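PDB 5TI1: fumarylacetoacetate hydrolase from Burkholderia xenovorans, which probably hydrolyses fumarylacetoacetate to fumarate and acetoacetate, the last step of phenylalanine and tyrosine breakdown, with a bound magnesium ion. Local coordinates for residues 299-303 with 318-323; 313-317 with 351-355. All coordinates share one frame; numbering follows the deposited sequence.

Contact 1 (299-303 with 318-323); sequences FRVAQ and GEHAFD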
loop_
_atom_site.group_PDB
_atom_site.type_symbol
_atom_site.label_atom_id
_atom_site.label_comp_id
_atom_site.label_asym_id
_atom_site.label_seq_id
_atom_site.Cartn_x
_atom_site.Cartn_y
_atom_site.Cartn_z
ATOM N N PHE B 299 13.484 20.833 18.762
ATOM C CA PHE B 299 14.673 20.302 18.109
ATOM C C PHE B 299 14.680 20.582 16.613
ATOM O O PHE B 299 15.529 20.050 15.894
ATOM C CB PHE B 299 14.800 18.803 18.428
ATOM C CG PHE B 299 14.686 18.520 19.895
ATOM C CD1 PHE B 299 15.784 18.681 20.729
ATOM C CD2 PHE B 299 13.468 18.171 20.455
ATOM C CE1 PHE B 299 15.685 18.458 22.094
ATOM C CE2 PHE B 299 13.359 17.950 21.822
ATOM C CZ PHE B 299 14.474 18.099 22.642
ATOM N N ARG B 300 13.782 21.449 16.141
ATOM C CA ARG B 300 13.793 21.896 14.755
ATOM C C ARG B 300 15.061 22.696 14.459
ATOM O O ARG B 300 15.488 23.534 15.260
ATOM C CB ARG B 300 12.544 22.736 14.474
ATOM C CG ARG B 300 12.496 23.391 13.107
ATOM C CD ARG B 300 11.339 24.384 13.029
ATOM N NE ARG B 300 10.052 23.764 13.351
ATOM C CZ ARG B 300 9.291 23.108 12.476
ATOM N NH1 ARG B 300 9.680 22.973 11.215
ATOM N NH2 ARG B 300 8.137 22.585 12.861
ATOM N N VAL B 301 15.679 22.417 13.309
ATOM C CA VAL B 301 16.945 23.025 12.916
ATOM C C VAL B 301 16.940 23.247 11.410
ATOM O O VAL B 301 16.064 22.769 10.681
ATOM C CB VAL B 301 18.171 22.168 13.312
ATOM C CG1 VAL B 301 18.348 22.129 14.825
ATOM C CG2 VAL B 301 18.046 20.764 12.733
ATOM N N ALA B 302 17.950 23.981 10.949
ATOM C CA ALA B 302 18.069 24.313 9.537
ATOM C C ALA B 302 18.472 23.091 8.717
ATOM O O ALA B 302 19.471 22.427 9.013
ATOM C CB ALA B 302 19.085 25.434 9.348
ATOM N N GLN B 303 17.688 22.810 7.678
ATOM C CA GLN B 303 17.955 21.720 6.756
ATOM C C GLN B 303 19.147 22.055 5.855
ATOM O O GLN B 303 19.538 23.214 5.737
ATOM C CB GLN B 303 16.705 21.434 5.913
ATOM C CG GLN B 303 16.249 22.598 5.000
ATOM C CD GLN B 303 15.398 23.646 5.713
ATOM O OE1 GLN B 303 15.215 23.599 6.927
ATOM N NE2 GLN B 303 14.861 24.591 4.947
ATOM N N GLY B 318 12.139 29.126 6.125
ATOM C CA GLY B 318 12.312 28.711 7.494
ATOM C C GLY B 318 13.020 27.373 7.613
ATOM O O GLY B 318 13.566 26.821 6.653
ATOM N N GLU B 319 13.001 26.853 8.835
ATOM C CA GLU B 319 13.721 25.639 9.189
ATOM C C GLU B 319 12.767 24.450 9.227
ATOM O O GLU B 319 11.699 24.514 9.844
ATOM C CB GLU B 319 14.422 25.800 10.539
ATOM C CG GLU B 319 15.475 26.888 10.561
ATOM C CD GLU B 319 16.047 27.110 11.947
ATOM O OE1 GLU B 319 15.541 26.488 12.908
ATOM O OE2 GLU B 319 16.998 27.907 12.076
ATOM N N HIS B 320 13.164 23.357 8.586
ATOM C CA HIS B 320 12.284 22.203 8.513
ATOM C C HIS B 320 13.002 20.884 8.759
ATOM O O HIS B 320 12.429 19.825 8.461
ATOM C CB HIS B 320 11.576 22.193 7.165
ATOM C CG HIS B 320 10.610 23.324 7.004
ATOM N ND1 HIS B 320 9.305 23.257 7.443
ATOM C CD2 HIS B 320 10.771 24.566 6.488
ATOM C CE1 HIS B 320 8.694 24.397 7.176
ATOM N NE2 HIS B 320 9.565 25.212 6.605
ATOM N N ALA B 321 14.222 20.913 9.283
ATOM C CA ALA B 321 14.950 19.723 9.694
ATOM C C ALA B 321 14.815 19.534 11.197
ATOM O O ALA B 321 14.400 20.439 11.927
ATOM C CB ALA B 321 16.429 19.811 9.305
ATOM N N PHE B 322 15.163 18.335 11.657
ATOM C CA PHE B 322 15.036 17.994 13.062
ATOM C C PHE B 322 16.296 17.282 13.529
ATOM O O PHE B 322 16.830 16.409 12.838
ATOM C CB PHE B 322 13.786 17.153 13.316
ATOM C CG PHE B 322 12.508 17.933 13.158
ATOM C CD1 PHE B 322 11.920 18.081 11.913
ATOM C CD2 PHE B 322 11.919 18.553 14.249
ATOM C CE1 PHE B 322 10.754 18.821 11.761
ATOM C CE2 PHE B 322 10.748 19.301 14.101
ATOM C CZ PHE B 322 10.172 19.437 12.858
ATOM N N ASP B 323 16.769 17.691 14.702
ATOM C CA ASP B 323 18.028 17.225 15.286
ATOM C C ASP B 323 17.731 15.961 16.087
ATOM O O ASP B 323 17.436 16.010 17.282
ATOM C CB ASP B 323 18.627 18.337 16.137
ATOM C CG ASP B 323 19.975 17.981 16.721
ATOM O OD1 ASP B 323 20.474 16.855 16.508
ATOM O OD2 ASP B 323 20.536 18.851 17.414
#
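The carboxamide of Q303 grips the backbone of 318-320 with both of its ends: OE1 accepts from H320 N at 2.6 Å, and NE2 donates to G318 O at 3.1 Å. This side-chain bridge continues a short antiparallel pairing in which strand 300-301 adds to the start of strand 321-331, part of the C-terminal hydrolase region. The donor at OE1 stands above the carbonyl plane of the amide, whereas G318 O lies in the amide plane. Q303 makes this reach through a bend at chi2 (-83°), which brings the amide up to the backbone of 318-320. V301 and A321 form the hydrogen-bonded pair, with V301 N 2.7 Å from A321 O and a return bond from A321 N to V301 O; their side chains touch on one face of the sheet. On the face carrying R300 and F322, the extended start of the arginine (chi1 174°) and a bend at chi3 bring its guanidinium beside F322. F322 CZ sits over one face of the guanidinium, offset toward its rim, with the two planes 61° apart. R300 NH1 donates to E319 O at 2.9 Å, on a lone pair in the carbonyl plane, while NH2 forms salt bridges with E297 and E249. Beyond the paired residues, D323 N donates to F299 O at 2.9 Å, and D323 OD1 is held by N345 ND2.

Contact 2 (313-317 with 351-355); sequences YLRHD and WTMAQ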
loop_
_atom_site.group_PDB
_atom_site.type_symbol
_atom_site.label_atom_id
_atom_site.label_comp_id
_atom_site.label_asym_id
_atom_site.label_seq_id
_atom_site.Cartn_x
_atom_site.Cartn_y
_atom_site.Cartn_z
ATOM N N TYR B 313 7.012 24.485 -6.335
ATOM C CA TYR B 313 6.106 23.744 -5.461
ATOM C C TYR B 313 6.850 23.011 -4.343
ATOM O O TYR B 313 6.224 22.620 -3.354
ATOM C CB TYR B 313 5.227 22.768 -6.277
ATOM C CG TYR B 313 5.858 21.417 -6.583
ATOM C CD1 TYR B 313 6.629 21.237 -7.723
ATOM C CD2 TYR B 313 5.667 20.324 -5.744
ATOM C CE1 TYR B 313 7.207 20.014 -8.011
ATOM C CE2 TYR B 313 6.248 19.092 -6.022
ATOM C CZ TYR B 313 7.014 18.943 -7.162
ATOM O OH TYR B 313 7.608 17.732 -7.462
ATOM N N LEU B 314 8.168 22.859 -4.444
ATOM C CA LEU B 314 8.952 22.185 -3.412
ATOM C C LEU B 314 9.657 23.139 -2.452
ATOM O O LEU B 314 10.367 22.675 -1.548
ATOM C CB LEU B 314 9.990 21.259 -4.059
ATOM C CG LEU B 314 9.434 19.994 -4.708
ATOM C CD1 LEU B 314 10.444 19.397 -5.664
ATOM C CD2 LEU B 314 9.048 18.990 -3.644
ATOM N N ARG B 315 9.484 24.449 -2.606
ATOM C CA ARG B 315 10.227 25.419 -1.812
ATOM C C ARG B 315 9.510 25.711 -0.498
ATOM O O ARG B 315 8.281 25.722 -0.440
ATOM C CB ARG B 315 10.422 26.718 -2.599
ATOM C CG ARG B 315 11.177 26.539 -3.899
ATOM C CD ARG B 315 11.343 27.855 -4.629
ATOM N NE ARG B 315 11.766 27.633 -6.007
ATOM C CZ ARG B 315 11.780 28.567 -6.952
ATOM N NH1 ARG B 315 11.391 29.807 -6.676
ATOM N NH2 ARG B 315 12.182 28.259 -8.179
ATOM N N HIS B 316 10.287 25.931 0.563
ATOM C CA HIS B 316 9.718 26.413 1.815
ATOM C C HIS B 316 10.746 27.258 2.559
ATOM O O HIS B 316 11.927 26.905 2.625
ATOM C CB HIS B 316 9.206 25.272 2.720
ATOM C CG HIS B 316 10.207 24.185 3.003
ATOM N ND1 HIS B 316 11.569 24.359 2.881
ATOM C CD2 HIS B 316 10.031 22.904 3.407
ATOM C CE1 HIS B 316 12.188 23.234 3.192
ATOM N NE2 HIS B 316 11.277 22.333 3.519
ATOM N N ASP B 317 10.279 28.382 3.099
ATOM C CA ASP B 317 11.066 29.235 3.971
ATOM C C ASP B 317 11.170 28.630 5.368
ATOM O O ASP B 317 10.386 27.757 5.762
ATOM C CB ASP B 317 10.443 30.630 4.070
ATOM C CG ASP B 317 10.327 31.314 2.730
ATOM O OD1 ASP B 317 11.307 31.266 1.958
ATOM O OD2 ASP B 317 9.255 31.894 2.451
ATOM N N TRP B 351 16.051 16.250 1.573
ATOM C CA TRP B 351 14.643 16.597 1.385
ATOM C C TRP B 351 13.921 16.455 2.717
ATOM O O TRP B 351 14.057 15.433 3.394
ATOM C CB TRP B 351 13.979 15.708 0.326
ATOM C CG TRP B 351 14.535 15.846 -1.070
ATOM C CD1 TRP B 351 15.395 14.991 -1.701
ATOM C CD2 TRP B 351 14.253 16.895 -2.016
ATOM N NE1 TRP B 351 15.665 15.441 -2.974
ATOM C CE2 TRP B 351 14.981 16.609 -3.190
ATOM C CE3 TRP B 351 13.457 18.047 -1.980
ATOM C CZ2 TRP B 351 14.941 17.436 -4.320
ATOM C CZ3 TRP B 351 13.418 18.870 -3.107
ATOM C CH2 TRP B 351 14.152 18.555 -4.259
ATOM N N THR B 352 13.154 17.471 3.095
ATOM C CA THR B 352 12.438 17.417 4.361
ATOM C C THR B 352 11.146 16.614 4.229
ATOM O O THR B 352 10.697 16.278 3.132
ATOM C CB THR B 352 12.104 18.820 4.846
ATOM O OG1 THR B 352 11.167 19.407 3.933
ATOM C CG2 THR B 352 13.369 19.656 4.909
ATOM N N MET B 353 10.538 16.334 5.387
ATOM C CA MET B 353 9.216 15.717 5.414
ATOM C C MET B 353 8.190 16.563 4.675
ATOM O O MET B 353 7.354 16.033 3.936
ATOM C CB MET B 353 8.780 15.500 6.861
ATOM C CG MET B 353 9.589 14.457 7.611
ATOM S SD MET B 353 9.072 14.329 9.339
ATOM C CE MET B 353 9.758 15.847 10.009
ATOM N N ALA B 354 8.227 17.885 4.877
ATOM C CA ALA B 354 7.297 18.763 4.179
ATOM C C ALA B 354 7.437 18.601 2.672
ATOM O O ALA B 354 6.439 18.466 1.948
ATOM C CB ALA B 354 7.538 20.217 4.599
ATOM N N GLN B 355 8.678 18.589 2.186
ATOM C CA GLN B 355 8.899 18.465 0.754
ATOM C C GLN B 355 8.459 17.098 0.253
ATOM O O GLN B 355 7.872 16.986 -0.830
ATOM C CB GLN B 355 10.366 18.730 0.437
ATOM C CG GLN B 355 10.759 20.183 0.681
ATOM C CD GLN B 355 12.235 20.426 0.485
ATOM O OE1 GLN B 355 13.076 19.629 0.924
ATOM N NE2 GLN B 355 12.567 21.533 -0.174
#
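H316 meets T352 through NE2, which lies 3.0 Å from T352 OG1 in a hydrogen bond near the imidazole plane. A354 CB adds a second neighbour at the ring edge, 3.9 Å from H316 CD2. Over one face lies the amide of Q355, stacked with its plane only 13° from that of the ring. Q355 NE2 donates to L314 O at 2.8 Å, nearly along the C=O axis, and also bonds Q306 OE1. L314 CD1 packs against W351 CZ3 at 4.0 Å, the two side chains crossing at about a right angle, and W351 in turn meets W179 edge to face. Y313 OH hydrogen-bonds Q206 of the second subunit. Behind these contacts stands a capping box at the start of helix 353-362. T352 OG1, turned between its backbone N and carbonyl carbon (chi1 66°), accepts from Q355 N, and Q355 OE1 accepts from T352 N on a lone pair, which fixes the amide flip and directs NE2 to the 313-317 loop. T352 OG1 is thus shared between the capping bond and H316 NE2, where either partner could donate, and the imidazole is tied directly to the helix cap.

From the N terminus, the chain passes through 299-303, loops through 313-317, and comes back at 318-323, where contact 1 closes the excursion at the start of strand 321-331. After that strand and strand 339-345, residues 351-355 open helix 353-362 and return to the loop in contact 2. The segments alternate, so the two closures cross: 313-317 belongs to the loop that contact 1 closes, while 318-323 lies within the span closed by contact 2. Their centres are about 12 Å apart and they pack directly, as where F322 CE1 meets M353 CE. Together they tie strand 300-301 and the start of strand 321-331, with the loop 302-320, to the start of helix 353-362.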